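Local coordinates for glucose import ATP-binding protein GlcV (Sulfolobus solfataricus, PDB 1OXX) that hydrolyses ATP to energise glucose uptake, acting as the nucleotide-binding subunit of the GlcSTUV ABC transporter, at residues A238-V251 with S266-P278. The protein carries 1 engineered substitution. Numbering follows the deposited sequence. Where two conformers were deposited one is given.
Sequences ASLIGEINELEGKV and SVSSDRAIIGIRP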
loop_
_atom_site.group_PDB
_atom_site.type_symbol
_atom_site.label_atom_id
_atom_site.label_comp_id
_atom_site.label_asym_id
_atom_site.label_seq_id
_atom_site.Cartn_x
_atom_site.Cartn_y
_atom_site.Cartn_z
ATOM N N ALA A 238 -9.260 8.394 -0.963
ATOM C CA ALA A 238 -10.262 7.365 -1.198
ATOM C C ALA A 238 -9.845 6.424 -2.310
ATOM O O ALA A 238 -10.032 5.217 -2.199
ATOM C CB ALA A 238 -11.586 7.994 -1.544
ATOM N N SER A 239 -9.305 6.981 -3.390
ATOM C CA SER A 239 -8.902 6.183 -4.546
ATOM C C SER A 239 -7.572 5.463 -4.354
ATOM O O SER A 239 -7.334 4.419 -4.944
ATOM C CB SER A 239 -8.850 7.063 -5.790
ATOM O OG SER A 239 -7.738 7.928 -5.777
ATOM N N LEU A 240 -6.699 6.010 -3.522
ATOM C CA LEU A 240 -5.428 5.346 -3.268
ATOM C C LEU A 240 -5.616 4.044 -2.487
ATOM O O LEU A 240 -4.860 3.064 -2.684
ATOM C CB LEU A 240 -4.464 6.287 -2.533
ATOM C CG LEU A 240 -3.816 7.319 -3.433
ATOM C CD1 LEU A 240 -3.223 8.475 -2.626
ATOM C CD2 LEU A 240 -2.761 6.631 -4.314
ATOM N N ILE A 241 -6.608 4.028 -1.596
ATOM C CA ILE A 241 -6.825 2.875 -0.738
ATOM C C ILE A 241 -7.725 1.806 -1.364
ATOM O O ILE A 241 -7.809 0.708 -0.838
ATOM C CB ILE A 241 -7.346 3.343 0.649
ATOM C CG1 ILE A 241 -7.334 2.206 1.686
ATOM C CG2 ILE A 241 -8.721 3.923 0.521
ATOM C CD1 ILE A 241 -5.974 1.912 2.263
ATOM N N GLY A 242 -8.383 2.130 -2.481
ATOM C CA GLY A 242 -9.244 1.173 -3.161
ATOM C C GLY A 242 -10.013 1.787 -4.312
ATOM O O GLY A 242 -10.073 3.010 -4.446
ATOM N N GLU A 243 -10.635 0.938 -5.120
ATOM C CA GLU A 243 -11.438 1.409 -6.238
ATOM C C GLU A 243 -12.589 2.263 -5.768
ATOM O O GLU A 243 -13.243 1.971 -4.760
ATOM C CB GLU A 243 -12.003 0.233 -7.043
ATOM C CG GLU A 243 -10.940 -0.596 -7.726
ATOM C CD GLU A 243 -11.493 -1.444 -8.854
ATOM O OE1 GLU A 243 -12.608 -1.976 -8.695
ATOM O OE2 GLU A 243 -10.806 -1.572 -9.891
ATOM N N ILE A 244 -12.834 3.328 -6.513
ATOM C CA ILE A 244 -13.955 4.198 -6.218
ATOM C C ILE A 244 -14.383 4.969 -7.462
ATOM O O ILE A 244 -13.555 5.310 -8.314
ATOM C CB ILE A 244 -13.609 5.185 -5.064
ATOM C CG1 ILE A 244 -14.879 5.856 -4.547
ATOM C CG2 ILE A 244 -12.592 6.210 -5.521
ATOM C CD1 ILE A 244 -14.738 6.489 -3.168
ATOM N N ASN A 245 -15.692 5.193 -7.572
ATOM C CA ASN A 245 -16.257 6.073 -8.566
ATOM C C ASN A 245 -16.240 7.504 -8.045
ATOM O O ASN A 245 -16.686 7.770 -6.926
ATOM C CB ASN A 245 -17.704 5.672 -8.841
ATOM C CG ASN A 245 -17.812 4.304 -9.452
ATOM O OD1 ASN A 245 -17.484 4.123 -10.623
ATOM N ND2 ASN A 245 -18.288 3.329 -8.675
ATOM N N GLU A 246 -15.739 8.416 -8.864
ATOM C CA GLU A 246 -15.691 9.841 -8.529
ATOM C C GLU A 246 -16.599 10.592 -9.483
ATOM O O GLU A 246 -16.408 10.525 -10.708
ATOM C CB GLU A 246 -14.263 10.369 -8.674
ATOM C CG GLU A 246 -13.208 9.563 -7.942
ATOM C CD GLU A 246 -11.796 10.063 -8.184
ATOM O OE1 GLU A 246 -11.614 11.230 -8.628
ATOM O OE2 GLU A 246 -10.861 9.278 -7.912
ATOM N N LEU A 247 -17.584 11.294 -8.927
ATOM C CA LEU A 247 -18.545 12.042 -9.744
ATOM C C LEU A 247 -18.657 13.440 -9.209
ATOM O O LEU A 247 -18.538 13.646 -8.010
ATOM C CB LEU A 247 -19.942 11.437 -9.664
ATOM C CG LEU A 247 -20.159 10.012 -10.135
ATOM C CD1 LEU A 247 -19.912 9.121 -8.959
ATOM C CD2 LEU A 247 -21.569 9.836 -10.667
ATOM N N GLU A 248 -18.928 14.397 -10.084
ATOM C CA GLU A 248 -19.109 15.780 -9.669
ATOM C C GLU A 248 -20.540 16.208 -9.957
ATOM O O GLU A 248 -21.097 15.909 -11.021
ATOM C CB GLU A 248 -18.139 16.708 -10.416
ATOM C CG GLU A 248 -18.256 18.166 -9.970
ATOM C CD GLU A 248 -17.421 19.142 -10.787
ATOM O OE1 GLU A 248 -16.280 18.797 -11.150
ATOM O OE2 GLU A 248 -17.905 20.274 -11.050
ATOM N N GLY A 249 -21.144 16.921 -9.018
ATOM C CA GLY A 249 -22.492 17.400 -9.218
ATOM C C GLY A 249 -22.786 18.715 -8.547
ATOM O O GLY A 249 -21.925 19.325 -7.911
ATOM N N LYS A 250 -24.037 19.136 -8.681
ATOM C CA LYS A 250 -24.503 20.383 -8.120
ATOM C C LYS A 250 -25.217 20.146 -6.798
ATOM O O LYS A 250 -26.082 19.283 -6.694
ATOM C CB LYS A 250 -25.462 21.064 -9.098
ATOM C CG LYS A 250 -25.961 22.419 -8.620
ATOM C CD LYS A 250 -26.992 23.032 -9.558
ATOM C CE LYS A 250 -27.322 24.466 -9.143
ATOM N NZ LYS A 250 -28.293 25.131 -10.060
ATOM N N VAL A 251 -24.877 20.941 -5.793
ATOM C CA VAL A 251 -25.535 20.838 -4.504
ATOM C C VAL A 251 -26.918 21.490 -4.573
ATOM O O VAL A 251 -27.037 22.647 -4.997
ATOM C CB VAL A 251 -24.682 21.525 -3.425
ATOM C CG1 VAL A 251 -25.501 21.757 -2.143
ATOM C CG2 VAL A 251 -23.423 20.701 -3.155
ATOM N N SER A 266 -25.075 16.543 1.297
ATOM C CA SER A 266 -24.799 17.936 0.992
ATOM C C SER A 266 -23.451 18.364 1.576
ATOM O O SER A 266 -22.879 17.693 2.422
ATOM C CB SER A 266 -25.924 18.811 1.560
ATOM O OG SER A 266 -25.778 20.174 1.191
ATOM N N VAL A 267 -22.941 19.467 1.050
ATOM C CA VAL A 267 -21.757 20.139 1.560
ATOM C C VAL A 267 -22.056 21.627 1.385
ATOM O O VAL A 267 -23.020 21.994 0.712
ATOM C CB VAL A 267 -20.459 19.762 0.812
ATOM C CG1 VAL A 267 -20.003 18.361 1.180
ATOM C CG2 VAL A 267 -20.645 19.902 -0.678
ATOM N N SER A 268 -21.207 22.465 1.972
ATOM C CA SER A 268 -21.403 23.909 1.994
ATOM C C SER A 268 -21.100 24.636 0.680
ATOM O O SER A 268 -21.521 25.781 0.485
ATOM C CB SER A 268 -20.525 24.486 3.103
ATOM O OG SER A 268 -20.981 24.066 4.376
ATOM N N SER A 269 -20.384 23.973 -0.218
ATOM C CA SER A 269 -19.986 24.564 -1.491
ATOM C C SER A 269 -21.055 24.455 -2.590
ATOM O O SER A 269 -22.057 23.763 -2.432
ATOM C CB SER A 269 -18.682 23.912 -1.959
ATOM O OG SER A 269 -18.812 22.500 -2.026
ATOM N N ASP A 270 -20.806 25.111 -3.722
ATOM C CA ASP A 270 -21.746 25.148 -4.833
ATOM C C ASP A 270 -21.864 23.791 -5.510
ATOM O O ASP A 270 -22.947 23.374 -5.931
ATOM C CB ASP A 270 -21.281 26.186 -5.853
ATOM C CG ASP A 270 -21.648 27.602 -5.449
ATOM O OD1 ASP A 270 -22.512 27.767 -4.558
ATOM O OD2 ASP A 270 -21.130 28.609 -5.972
ATOM N N ARG A 271 -20.733 23.117 -5.623
ATOM C CA ARG A 271 -20.694 21.803 -6.247
ATOM C C ARG A 271 -19.994 20.839 -5.310
ATOM O O ARG A 271 -19.330 21.248 -4.358
ATOM C CB ARG A 271 -19.974 21.887 -7.585
ATOM C CG ARG A 271 -20.656 22.854 -8.548
ATOM C CD ARG A 271 -20.025 22.885 -9.921
ATOM N NE ARG A 271 -20.148 21.618 -10.628
ATOM C CZ ARG A 271 -21.248 21.210 -11.233
ATOM N NH1 ARG A 271 -22.340 21.965 -11.206
ATOM N NH2 ARG A 271 -21.257 20.049 -11.872
ATOM N N ALA A 272 -20.143 19.552 -5.585
ATOM C CA ALA A 272 -19.577 18.520 -4.725
ATOM C C ALA A 272 -19.011 17.375 -5.519
ATOM O O ALA A 272 -19.446 17.102 -6.628
ATOM C CB ALA A 272 -20.636 17.979 -3.787
ATOM N N ILE A 273 -18.043 16.693 -4.909
ATOM C CA ILE A 273 -17.510 15.467 -5.449
ATOM C C ILE A 273 -18.125 14.329 -4.650
ATOM O O ILE A 273 -18.103 14.344 -3.419
ATOM C CB ILE A 273 -16.000 15.438 -5.321
ATOM C CG1 ILE A 273 -15.386 16.585 -6.130
ATOM C CG2 ILE A 273 -15.458 14.087 -5.772
ATOM C CD1 ILE A 273 -13.909 16.786 -5.886
ATOM N N ILE A 274 -18.711 13.377 -5.354
ATOM C CA ILE A 274 -19.281 12.198 -4.739
ATOM C C ILE A 274 -18.308 11.048 -4.971
ATOM O O ILE A 274 -17.817 10.866 -6.078
ATOM C CB ILE A 274 -20.644 11.866 -5.409
ATOM C CG1 ILE A 274 -21.699 12.920 -5.080
ATOM C CG2 ILE A 274 -21.131 10.474 -5.012
ATOM C CD1 ILE A 274 -22.189 12.836 -3.677
ATOM N N GLY A 275 -18.065 10.275 -3.915
ATOM C CA GLY A 275 -17.304 9.048 -3.993
ATOM C C GLY A 275 -18.199 7.888 -3.623
ATOM O O GLY A 275 -18.813 7.886 -2.553
ATOM N N ILE A 276 -18.308 6.909 -4.519
ATOM C CA ILE A 276 -19.088 5.701 -4.224
ATOM C C ILE A 276 -18.329 4.496 -4.772
ATOM O O ILE A 276 -18.022 4.398 -5.968
ATOM C CB ILE A 276 -20.571 5.805 -4.742
ATOM C CG1 ILE A 276 -21.430 4.649 -4.203
ATOM C CG2 ILE A 276 -20.658 5.898 -6.258
ATOM C CD1 ILE A 276 -21.869 4.821 -2.742
ATOM N N ARG A 277 -17.956 3.599 -3.870
ATOM C CA ARG A 277 -17.195 2.428 -4.280
ATOM C C ARG A 277 -18.077 1.444 -5.054
ATOM O O ARG A 277 -19.293 1.371 -4.835
ATOM C CB ARG A 277 -16.552 1.777 -3.064
ATOM C CG ARG A 277 -15.529 2.655 -2.376
ATOM C CD ARG A 277 -14.595 1.866 -1.436
ATOM N NE ARG A 277 -13.796 2.774 -0.629
ATOM C CZ ARG A 277 -12.707 3.406 -1.047
ATOM N NH1 ARG A 277 -12.217 3.195 -2.267
ATOM N NH2 ARG A 277 -12.063 4.223 -0.220
ATOM N N PRO A 278 -17.488 0.673 -5.966
ATOM C CA PRO A 278 -18.285 -0.253 -6.796
ATOM C C PRO A 278 -19.111 -1.253 -5.997
ATOM O O PRO A 278 -20.196 -1.604 -6.425
ATOM C CB PRO A 278 -17.240 -0.937 -7.662
ATOM C CG PRO A 278 -15.977 -0.749 -6.920
ATOM C CD PRO A 278 -16.063 0.626 -6.327
HETATM O O HOH W 1 -25.421 24.781 -5.704
#
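R277 reaches to the C-terminal end of helix 235-241, where A238 O, which lies in the guanidinium plane, accepts from NH1 and NH2, each at 3.0 Å. NH1 also donates to E243 O (3.0 Å), lying well above that carbonyl's plane, and weakly to G242 O; I244 CD1 covers one guanidinium face, while Y229 O takes another bond from NH2 and the Y229 ring makes a cation-pi contact. From here strands 245-251 and 271-276 run antiparallel; their shortest backbone bond is I274 N to L247 O, 2.7 Å and nearly straight. I276 O accepts twice, N245 N and ND2 approaching it from opposite faces of its plane, and N245 OD1 accepts from F325 N, so the amide is held at both ends. On the buried side L247 CB meets I274 CB. The other face is looser and holds charge: E248, its CG anti to the backbone N (chi1 -178°), offers the anti lone pair of OE2 to R271 NE at 2.6 Å, and OE1 pairs with K352. Near the exposed end V251 CG2 packs crosswise on V267 CG2 (3.8 Å), and a water bridges V251 O and D270 O. Backbone carbonyls of the helix end and following turn thus set the direction of R277, tying that helix to the chain leaving strand 271-276, while the E248-R271 pair sits on the more exposed face.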